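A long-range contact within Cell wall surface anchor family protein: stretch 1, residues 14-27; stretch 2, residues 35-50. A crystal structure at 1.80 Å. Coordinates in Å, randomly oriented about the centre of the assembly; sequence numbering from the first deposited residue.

Stretch 1 (14-27) QLTIVHLEARDIDR
Stretch 2, residues 35-50: APKEGTPIEGVLYQLY

The two stretches run antiparallel and bury 941 Å² between them. Strands 14-18 and 46-50 approach only to 9.7 Å, their directions 142° apart, so side chains fill the gap; the CA atoms of Ile17 and Tyr47 lie 8.1 Å apart. The chains then close into a short two-residue ladder, 20-21 against 40-41, with CA-CA distances of 4.6 Å for Leu20 and Pro41 and 5.0 Å for Glu21 and Thr40.

Backbone hydrogen bonds set this register. Glu21 N donates to Thr40 O (2.9 Å), and Thr40 N returns to Glu21 O (3.0 Å). Ile42 N donates to His19 O at 3.1 Å. Leu20 and Pro41 form the non-hydrogen-bonded pair, a fitting place for proline, which has no amide hydrogen; Pro41 CA instead approaches His19 O at 3.5 Å, and Leu20 CA lies 3.3 Å from Thr40 O. Beyond the ladder, the 3-10 segment 24-26 presents Asp26 O to Lys37 N (2.8 Å, 171°). Extended backbone angles prevail in the ladder (Leu20 -121/134, Thr40 -99/125).

Gly39 (170/144) faces Ala22, CA to CA 4.2 Å. A CB here would point toward stretch 1 and clash with Leu20 CB at 2.9 Å.

The polar side-chain link is His19 ND1 to Tyr47 OH, 2.7 Å, where either atom could be the donor. His19 (chi1 t, chi2 112°) and Tyr47 (chi1 m, chi2 90°) meet rim to rim, centroids 5.8 Å apart and planes at 61°, which leaves ring faces free for aliphatic groups. Ile17 CG2 sits 3.5 Å from the Tyr47 ring centroid, and Val45 CG2 3.9 Å from that of His19, both nearly on the ring normal.

Apolar packing continues along the contact. Leu15 (t, p) brings CD2 to within 3.8 Å of CD1 of Leu49 (m, m); these branched side chains span the gap between backbones whose Leu15 CA and Leu49 CA atoms lie 10.0 Å apart. Leu20 (m, t) places CD1 3.7 Å from Pro36 CG and CD2 4.0 Å from Pro41 CB. Ala22 CB, compact enough for a close approach, lies 4.0 Å from Pro36 CB and 3.3 Å from Glu38 O.

Charged groups brace the turn within stretch 1. Asp26 (m) accepts at OD2 from Arg23 NE, a 2.9 Å salt bridge, and from Arg23 N at 3.0 Å, while OD1 takes Arg23 NH2 at 2.9 Å. Arg23 (m, t, m) thereby bends back, its NH2 reaching 3.6 Å from Glu38 CG. One water donates to Ile25 O and accepts from Lys37 NZ, each at 2.6 Å, joining the extended lysine (m, t, t, t) to the 3-10 segment.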

ATOM      1  N   GLN A  14       0.591  26.003  16.032  1.00 14.13           N
ATOM      2  CA  GLN A  14      -0.041  24.721  16.304  1.00 14.17           C
ATOM      3  C   GLN A  14      -0.379  24.098  14.979  1.00 13.50           C
ATOM      4  O   GLN A  14      -0.836  24.783  14.075  1.00 13.96           O
ATOM      5  CB  GLN A  14      -1.349  24.947  17.053  1.00 14.64           C
ATOM      6  CG  GLN A  14      -1.173  25.691  18.353  1.00 17.38           C
ATOM      7  CD  GLN A  14      -0.307  24.925  19.279  1.00 18.30           C
ATOM      8  OE1 GLN A  14       0.899  25.178  19.393  1.00 17.51           O
ATOM      9  NE2 GLN A  14      -0.905  23.954  19.955  1.00 20.28           N
ATOM     10  N   LEU A  15      -0.159  22.799  14.867  1.00 13.65           N
ATOM     11  CA  LEU A  15      -0.623  22.058  13.699  1.00 12.69           C
ATOM     12  C   LEU A  15      -1.380  20.838  14.177  1.00 11.58           C
ATOM     13  O   LEU A  15      -0.903  20.125  15.063  1.00 11.92           O
ATOM     14  CB  LEU A  15       0.574  21.623  12.849  1.00 12.83           C
ATOM     15  CG  LEU A  15       0.293  20.666  11.695  1.00 14.39           C
ATOM     16  CD1 LEU A  15      -0.620  21.307  10.645  1.00 13.15           C
ATOM     17  CD2 LEU A  15       1.603  20.194  11.046  1.00 15.42           C
ATOM     18  N   THR A  16      -2.552  20.596  13.579  1.00 10.42           N
ATOM     19  CA  THR A  16      -3.385  19.444  13.936  1.00 11.16           C
ATOM     20  C   THR A  16      -3.650  18.679  12.667  1.00 11.35           C
ATOM     21  O   THR A  16      -4.132  19.253  11.710  1.00 10.15           O
ATOM     22  CB  THR A  16      -4.750  19.877  14.547  1.00 11.56           C
ATOM     23  OG1 THR A  16      -4.526  20.650  15.738  1.00 10.82           O
ATOM     24  CG2 THR A  16      -5.616  18.644  14.906  1.00 11.32           C
ATOM     25  N   ILE A  17      -3.306  17.389  12.655  1.00 11.03           N
ATOM     26  CA  ILE A  17      -3.574  16.532  11.499  1.00 11.02           C
ATOM     27  C   ILE A  17      -4.776  15.710  11.884  1.00 10.91           C
ATOM     28  O   ILE A  17      -4.749  15.044  12.913  1.00 11.08           O
ATOM     29  CB  ILE A  17      -2.372  15.558  11.201  1.00 11.70           C
ATOM     30  CG1 ILE A  17      -1.037  16.294  10.952  1.00 13.06           C
ATOM     31  CG2 ILE A  17      -2.695  14.596  10.060  1.00 12.45           C
ATOM     32  CD1 ILE A  17      -1.105  17.587  10.320  1.00 18.91           C
ATOM     33  N   VAL A  18      -5.834  15.752  11.072  1.00 10.74           N
ATOM     34  CA  VAL A  18      -7.068  15.026  11.391  1.00 10.70           C
ATOM     35  C   VAL A  18      -7.226  13.887  10.405  1.00 10.94           C
ATOM     36  O   VAL A  18      -7.429  14.108   9.206  1.00 11.33           O
ATOM     37  CB  VAL A  18      -8.323  15.955  11.368  1.00 11.20           C
ATOM     38  CG1 VAL A  18      -9.562  15.261  11.976  1.00 10.91           C
ATOM     39  CG2 VAL A  18      -8.053  17.248  12.141  1.00 10.85           C
ATOM     40  N   HIS A  19      -7.119  12.659  10.916  1.00 10.56           N
ATOM     41  CA  HIS A  19      -7.172  11.469  10.075  1.00 10.88           C
ATOM     42  C   HIS A  19      -8.579  10.850  10.082  1.00 10.35           C
ATOM     43  O   HIS A  19      -8.962  10.213  11.055  1.00 10.49           O
ATOM     44  CB  HIS A  19      -6.125  10.452  10.578  1.00 10.44           C
ATOM     45  CG  HIS A  19      -5.975   9.251   9.694  1.00 10.47           C
ATOM     46  ND1 HIS A  19      -4.832   8.997   8.966  1.00 10.02           N
ATOM     47  CD2 HIS A  19      -6.823   8.224   9.434  1.00 11.85           C
ATOM     48  CE1 HIS A  19      -4.993   7.884   8.270  1.00 10.13           C
ATOM     49  NE2 HIS A  19      -6.188   7.390   8.540  1.00 11.80           N
ATOM     50  N   LEU A  20      -9.337  11.061   8.999  1.00 11.19           N
ATOM     51  CA  LEU A  20     -10.726  10.588   8.873  1.00 11.49           C
ATOM     52  C   LEU A  20     -10.863   9.671   7.679  1.00 12.32           C
ATOM     53  O   LEU A  20     -10.365   9.977   6.589  1.00 12.16           O
ATOM     54  CB  LEU A  20     -11.704  11.767   8.693  1.00 11.92           C
ATOM     55  CG  LEU A  20     -11.643  12.852   9.782  1.00 12.31           C
ATOM     56  CD1 LEU A  20     -12.596  14.012   9.474  1.00 14.00           C
ATOM     57  CD2 LEU A  20     -11.954  12.228  11.150  1.00 12.17           C
ATOM     58  N   GLU A  21     -11.535   8.541   7.880  1.00 11.87           N
ATOM     59  CA  GLU A  21     -11.927   7.716   6.756  1.00 13.13           C
ATOM     60  C   GLU A  21     -13.309   8.196   6.320  1.00 14.15           C
ATOM     61  O   GLU A  21     -14.289   8.023   7.045  1.00 15.20           O
ATOM     62  CB  GLU A  21     -11.915   6.217   7.122  1.00 13.89           C
ATOM     63  CG  GLU A  21     -10.480   5.679   7.259  1.00 14.01           C
ATOM     64  CD  GLU A  21     -10.394   4.204   7.636  1.00 15.14           C
ATOM     65  OE1 GLU A  21     -11.431   3.573   7.957  1.00 16.63           O
ATOM     66  OE2 GLU A  21      -9.257   3.697   7.642  1.00 16.40           O
ATOM     67  N   ALA A  22     -13.355   8.810   5.148  1.00 14.73           N
ATOM     68  CA  ALA A  22     -14.568   9.426   4.627  1.00 16.78           C
ATOM     69  C   ALA A  22     -14.939   8.769   3.306  1.00 18.19           C
ATOM     70  O   ALA A  22     -14.084   8.182   2.640  1.00 19.11           O
ATOM     71  CB  ALA A  22     -14.347  10.941   4.432  1.00 16.23           C
ATOM     72  N   ARG A  23     -16.203   8.895   2.917  1.00 18.90           N
ATOM     73  CA  ARG A  23     -16.674   8.414   1.613  1.00 20.37           C
ATOM     74  C   ARG A  23     -16.335   9.425   0.518  1.00 21.06           C
ATOM     75  O   ARG A  23     -16.245  10.631   0.788  1.00 20.47           O
ATOM     76  CB  ARG A  23     -18.204   8.231   1.641  1.00 20.59           C
ATOM     77  CG  ARG A  23     -18.758   7.319   2.759  1.00 22.33           C
ATOM     78  CD  ARG A  23     -20.279   7.495   2.929  1.00 22.84           C
ATOM     79  NE  ARG A  23     -20.644   8.768   3.577  1.00 24.91           N
ATOM     80  CZ  ARG A  23     -21.881   9.110   3.942  1.00 25.90           C
ATOM     81  NH1 ARG A  23     -22.891   8.276   3.740  1.00 26.44           N
ATOM     82  NH2 ARG A  23     -22.126  10.292   4.509  1.00 23.05           N
ATOM     83  N   ASP A  24     -16.185   8.957  -0.722  1.00 21.78           N
ATOM     84  CA  ASP A  24     -15.859   9.868  -1.818  1.00 22.93           C
ATOM     85  C   ASP A  24     -16.856  11.037  -1.824  1.00 22.67           C
ATOM     86  O   ASP A  24     -16.468  12.175  -2.089  1.00 22.51           O
ATOM     87  CB  ASP A  24     -15.837   9.161  -3.184  1.00 24.41           C
ATOM     88  CG  ASP A  24     -14.573   8.320  -3.414  1.00 28.01           C
ATOM     89  OD1 ASP A  24     -13.713   8.195  -2.505  1.00 31.23           O
ATOM     90  OD2 ASP A  24     -14.444   7.768  -4.536  1.00 32.55           O
ATOM     91  N   ILE A  25     -18.119  10.756  -1.486  1.00 22.28           N
ATOM     92  CA  ILE A  25     -19.159  11.807  -1.459  1.00 22.42           C
ATOM     93  C   ILE A  25     -19.062  12.805  -0.283  1.00 21.22           C
ATOM     94  O   ILE A  25     -19.603  13.910  -0.365  1.00 21.35           O
ATOM     95  CB  ILE A  25     -20.607  11.242  -1.556  1.00 22.67           C
ATOM     96  CG1 ILE A  25     -20.914  10.300  -0.386  1.00 24.99           C
ATOM     97  CG2 ILE A  25     -20.803  10.548  -2.901  1.00 24.85           C
ATOM     98  CD1 ILE A  25     -22.154  10.665   0.378  1.00 28.19           C
ATOM     99  N   ASP A  26     -18.387  12.401   0.791  1.00 19.57           N
ATOM    100  CA  ASP A  26     -18.094  13.263   1.931  1.00 18.86           C
ATOM    101  C   ASP A  26     -16.972  14.245   1.610  1.00 17.95           C
ATOM    102  O   ASP A  26     -16.742  15.193   2.362  1.00 17.93           O
ATOM    103  CB  ASP A  26     -17.654  12.439   3.163  1.00 18.81           C
ATOM    104  CG  ASP A  26     -18.757  11.535   3.718  1.00 21.08           C
ATOM    105  OD1 ASP A  26     -19.943  11.922   3.636  1.00 23.03           O
ATOM    106  OD2 ASP A  26     -18.425  10.442   4.254  1.00 20.03           O
ATOM    107  N   ARG A  27     -16.244  14.004   0.530  1.00 16.52           N
ATOM    108  CA  ARG A  27     -15.096  14.852   0.256  1.00 16.89           C
ATOM    109  C   ARG A  27     -14.887  15.179  -1.207  1.00 16.61           C
ATOM    110  O   ARG A  27     -13.848  14.815  -1.778  1.00 16.65           O
ATOM    111  CB  ARG A  27     -13.822  14.254   0.860  1.00 16.44           C
ATOM    112  CG  ARG A  27     -12.832  15.334   1.214  1.00 15.72           C
ATOM    113  CD  ARG A  27     -11.502  14.784   1.722  1.00 15.99           C
ATOM    114  NE  ARG A  27     -10.626  15.924   1.968  1.00 15.46           N
ATOM    115  CZ  ARG A  27      -9.431  15.858   2.538  1.00 14.60           C
ATOM    116  NH1 ARG A  27      -8.925  14.683   2.934  1.00 12.38           N
ATOM    117  NH2 ARG A  27      -8.744  16.979   2.711  1.00 14.65           N
ATOM    118  N   ALA A  35     -12.444  20.374   5.904  1.00 11.55           N
ATOM    119  CA  ALA A  35     -12.966  19.135   6.510  1.00 12.44           C
ATOM    120  C   ALA A  35     -13.909  18.403   5.558  1.00 12.89           C
ATOM    121  O   ALA A  35     -14.713  19.033   4.866  1.00 12.58           O
ATOM    122  CB  ALA A  35     -13.688  19.423   7.843  1.00 12.37           C
ATOM    123  N   PRO A  36     -13.812  17.061   5.516  1.00 13.49           N
ATOM    124  CA  PRO A  36     -14.865  16.349   4.816  1.00 14.19           C
ATOM    125  C   PRO A  36     -16.188  16.524   5.573  1.00 14.32           C
ATOM    126  O   PRO A  36     -16.199  16.868   6.773  1.00 13.65           O
ATOM    127  CB  PRO A  36     -14.401  14.877   4.842  1.00 14.16           C
ATOM    128  CG  PRO A  36     -13.425  14.794   5.924  1.00 15.46           C
ATOM    129  CD  PRO A  36     -12.766  16.158   6.031  1.00 13.94           C
ATOM    130  N   LYS A  37     -17.278  16.281   4.856  1.00 15.05           N
ATOM    131  CA  LYS A  37     -18.638  16.486   5.355  1.00 15.78           C
ATOM    132  C   LYS A  37     -18.997  15.493   6.458  1.00 16.43           C
ATOM    133  O   LYS A  37     -19.777  15.801   7.366  1.00 15.59           O
ATOM    134  CB  LYS A  37     -19.619  16.402   4.181  1.00 15.90           C
ATOM    135  CG  LYS A  37     -19.390  17.507   3.137  1.00 17.39           C
ATOM    136  CD  LYS A  37     -20.301  17.343   1.921  1.00 18.36           C
ATOM    137  CE  LYS A  37     -20.052  18.457   0.884  1.00 17.68           C
ATOM    138  NZ  LYS A  37     -20.964  18.349  -0.325  1.00 18.96           N
ATOM    139  N   GLU A  38     -18.407  14.305   6.363  1.00 16.19           N
ATOM    140  CA  GLU A  38     -18.540  13.256   7.356  1.00 16.53           C
ATOM    141  C   GLU A  38     -17.193  12.553   7.338  1.00 16.22           C
ATOM    142  O   GLU A  38     -16.417  12.703   6.379  1.00 15.43           O
ATOM    143  CB  GLU A  38     -19.616  12.228   6.965  1.00 17.26           C
ATOM    144  CG  GLU A  38     -21.082  12.717   6.918  1.00 18.73           C
ATOM    145  CD  GLU A  38     -21.628  13.122   8.274  1.00 21.33           C
ATOM    146  OE1 GLU A  38     -21.213  12.535   9.301  1.00 18.17           O
ATOM    147  OE2 GLU A  38     -22.489  14.046   8.306  1.00 23.78           O
ATOM    148  N   GLY A  39     -16.922  11.764   8.367  1.00 15.53           N
ATOM    149  CA  GLY A  39     -15.660  11.017   8.397  1.00 15.70           C
ATOM    150  C   GLY A  39     -15.427  10.368   9.736  1.00 15.05           C
ATOM    151  O   GLY A  39     -15.733  10.951  10.777  1.00 15.64           O
ATOM    152  N   THR A  40     -14.841   9.175   9.715  1.00 14.32           N
ATOM    153  CA  THR A  40     -14.622   8.425  10.949  1.00 14.38           C
ATOM    154  C   THR A  40     -13.188   8.611  11.415  1.00 13.22           C
ATOM    155  O   THR A  40     -12.264   8.341  10.649  1.00 12.87           O
ATOM    156  CB  THR A  40     -14.872   6.903  10.729  1.00 14.30           C
ATOM    157  OG1 THR A  40     -16.139   6.724  10.094  1.00 15.56           O
ATOM    158  CG2 THR A  40     -14.844   6.147  12.062  1.00 14.90           C
ATOM    159  N   PRO A  41     -12.997   9.068  12.659  1.00 13.16           N
ATOM    160  CA  PRO A  41     -11.642   9.267  13.147  1.00 13.07           C
ATOM    161  C   PRO A  41     -10.971   7.941  13.364  1.00 13.26           C
ATOM    162  O   PRO A  41     -11.644   6.961  13.772  1.00 12.99           O
ATOM    163  CB  PRO A  41     -11.841   9.958  14.502  1.00 13.11           C
ATOM    164  CG  PRO A  41     -13.179   9.504  14.948  1.00 14.21           C
ATOM    165  CD  PRO A  41     -13.997   9.459  13.669  1.00 13.13           C
ATOM    166  N   ILE A  42      -9.668   7.914  13.077  1.00 12.47           N
ATOM    167  CA  ILE A  42      -8.855   6.732  13.303  1.00 13.19           C
ATOM    168  C   ILE A  42      -7.795   7.065  14.334  1.00 13.27           C
ATOM    169  O   ILE A  42      -7.020   8.008  14.159  1.00 13.58           O
ATOM    170  CB  ILE A  42      -8.153   6.217  12.017  1.00 13.05           C
ATOM    171  CG1 ILE A  42      -9.152   6.062  10.856  1.00 14.02           C
ATOM    172  CG2 ILE A  42      -7.379   4.897  12.320  1.00 11.72           C
ATOM    173  CD1 ILE A  42     -10.304   5.075  11.133  1.00 16.82           C
ATOM    174  N   GLU A  43      -7.730   6.251  15.384  1.00 13.51           N
ATOM    175  CA  GLU A  43      -6.695   6.419  16.406  1.00 14.34           C
ATOM    176  C   GLU A  43      -5.457   5.567  16.065  1.00 14.37           C
ATOM    177  O   GLU A  43      -5.571   4.502  15.416  1.00 14.39           O
ATOM    178  CB  GLU A  43      -7.276   6.058  17.793  1.00 15.06           C
ATOM    179  CG  GLU A  43      -6.330   6.301  18.993  1.00 18.85           C
ATOM    180  CD  GLU A  43      -5.325   5.167  19.220  1.00 25.67           C
ATOM    181  OE1 GLU A  43      -4.242   5.424  19.800  1.00 28.30           O
ATOM    182  OE2 GLU A  43      -5.595   4.020  18.802  1.00 28.36           O
ATOM    183  N   GLY A  44      -4.289   6.009  16.524  1.00 13.77           N
ATOM    184  CA  GLY A  44      -3.063   5.193  16.444  1.00 13.89           C
ATOM    185  C   GLY A  44      -2.238   5.333  15.173  1.00 13.76           C
ATOM    186  O   GLY A  44      -1.262   4.590  14.977  1.00 14.40           O
ATOM    187  N   VAL A  45      -2.606   6.274  14.304  1.00 12.30           N
ATOM    188  CA  VAL A  45      -1.857   6.507  13.067  1.00 12.01           C
ATOM    189  C   VAL A  45      -0.686   7.431  13.368  1.00 12.15           C
ATOM    190  O   VAL A  45      -0.860   8.513  13.969  1.00 11.09           O
ATOM    191  CB  VAL A  45      -2.737   7.089  11.895  1.00 11.57           C
ATOM    192  CG1 VAL A  45      -1.901   7.312  10.607  1.00 11.10           C
ATOM    193  CG2 VAL A  45      -3.926   6.165  11.578  1.00 13.05           C
ATOM    194  N   LEU A  46       0.508   6.980  12.982  1.00 11.02           N
ATOM    195  CA  LEU A  46       1.730   7.744  13.206  1.00 12.35           C
ATOM    196  C   LEU A  46       1.983   8.720  12.075  1.00 11.93           C
ATOM    197  O   LEU A  46       2.160   8.311  10.923  1.00 11.58           O
ATOM    198  CB  LEU A  46       2.923   6.785  13.370  1.00 12.68           C
ATOM    199  CG  LEU A  46       4.313   7.385  13.570  1.00 16.07           C
ATOM    200  CD1 LEU A  46       4.310   8.462  14.654  1.00 20.23           C
ATOM    201  CD2 LEU A  46       5.250   6.244  13.944  1.00 18.61           C
ATOM    202  N   TYR A  47       1.973  10.011  12.416  1.00 11.45           N
ATOM    203  CA  TYR A  47       2.356  11.085  11.484  1.00 11.61           C
ATOM    204  C   TYR A  47       3.744  11.627  11.820  1.00 12.04           C
ATOM    205  O   TYR A  47       4.101  11.789  13.000  1.00 11.25           O
ATOM    206  CB  TYR A  47       1.308  12.226  11.490  1.00 11.54           C
ATOM    207  CG  TYR A  47       0.127  11.892  10.613  1.00 11.07           C
ATOM    208  CD1 TYR A  47      -0.988  11.225  11.128  1.00 11.74           C
ATOM    209  CD2 TYR A  47       0.147  12.185   9.251  1.00 11.11           C
ATOM    210  CE1 TYR A  47      -2.064  10.896  10.305  1.00 12.02           C
ATOM    211  CE2 TYR A  47      -0.925  11.834   8.417  1.00 11.21           C
ATOM    212  CZ  TYR A  47      -2.024  11.201   8.957  1.00 11.11           C
ATOM    213  OH  TYR A  47      -3.083  10.868   8.129  1.00 11.04           O
ATOM    214  N   GLN A  48       4.534  11.863  10.783  1.00 12.02           N
ATOM    215  CA  GLN A  48       5.802  12.542  10.951  1.00 12.70           C
ATOM    216  C   GLN A  48       5.817  13.802  10.116  1.00 12.99           C
ATOM    217  O   GLN A  48       5.339  13.804   8.984  1.00 12.85           O
ATOM    218  CB  GLN A  48       6.957  11.623  10.573  1.00 11.98           C
ATOM    219  CG  GLN A  48       7.011  10.463  11.507  1.00 13.62           C
ATOM    220  CD  GLN A  48       8.121   9.498  11.227  1.00 18.39           C
ATOM    221  OE1 GLN A  48       8.439   8.667  12.090  1.00 21.54           O
ATOM    222  NE2 GLN A  48       8.720   9.579  10.045  1.00 14.02           N
ATOM    223  N   LEU A  49       6.411  14.853  10.682  1.00 12.79           N
ATOM    224  CA  LEU A  49       6.546  16.134  10.010  1.00 13.22           C
ATOM    225  C   LEU A  49       8.022  16.495   9.918  1.00 13.27           C
ATOM    226  O   LEU A  49       8.707  16.543  10.939  1.00 13.77           O
ATOM    227  CB  LEU A  49       5.727  17.214  10.747  1.00 13.89           C
ATOM    228  CG  LEU A  49       4.233  17.416  10.424  1.00 15.89           C
ATOM    229  CD1 LEU A  49       4.053  18.098   9.096  1.00 19.80           C
ATOM    230  CD2 LEU A  49       3.382  16.145  10.456  1.00 19.01           C
ATOM    231  N   TYR A  50       8.498  16.734   8.693  1.00 12.88           N
ATOM    232  CA  TYR A  50       9.906  17.029   8.408  1.00 13.29           C
ATOM    233  C   TYR A  50      10.037  18.510   8.082  1.00 13.30           C
ATOM    234  O   TYR A  50       9.446  18.997   7.118  1.00 13.35           O
ATOM    235  CB  TYR A  50      10.414  16.146   7.271  1.00 13.16           C
ATOM    236  CG  TYR A  50      10.512  14.707   7.716  1.00 15.06           C
ATOM    237  CD1 TYR A  50       9.382  13.883   7.741  1.00 14.33           C
ATOM    238  CD2 TYR A  50      11.714  14.200   8.200  1.00 15.39           C
ATOM    239  CE1 TYR A  50       9.469  12.561   8.186  1.00 16.06           C
ATOM    240  CE2 TYR A  50      11.810  12.886   8.655  1.00 14.80           C
ATOM    241  CZ  TYR A  50      10.693  12.075   8.627  1.00 15.67           C
ATOM    242  OH  TYR A  50      10.812  10.798   9.099  1.00 16.42           O
TER
HETATM  243  O   HOH W   1     -20.957  15.965  -1.339  1.00 30.83           O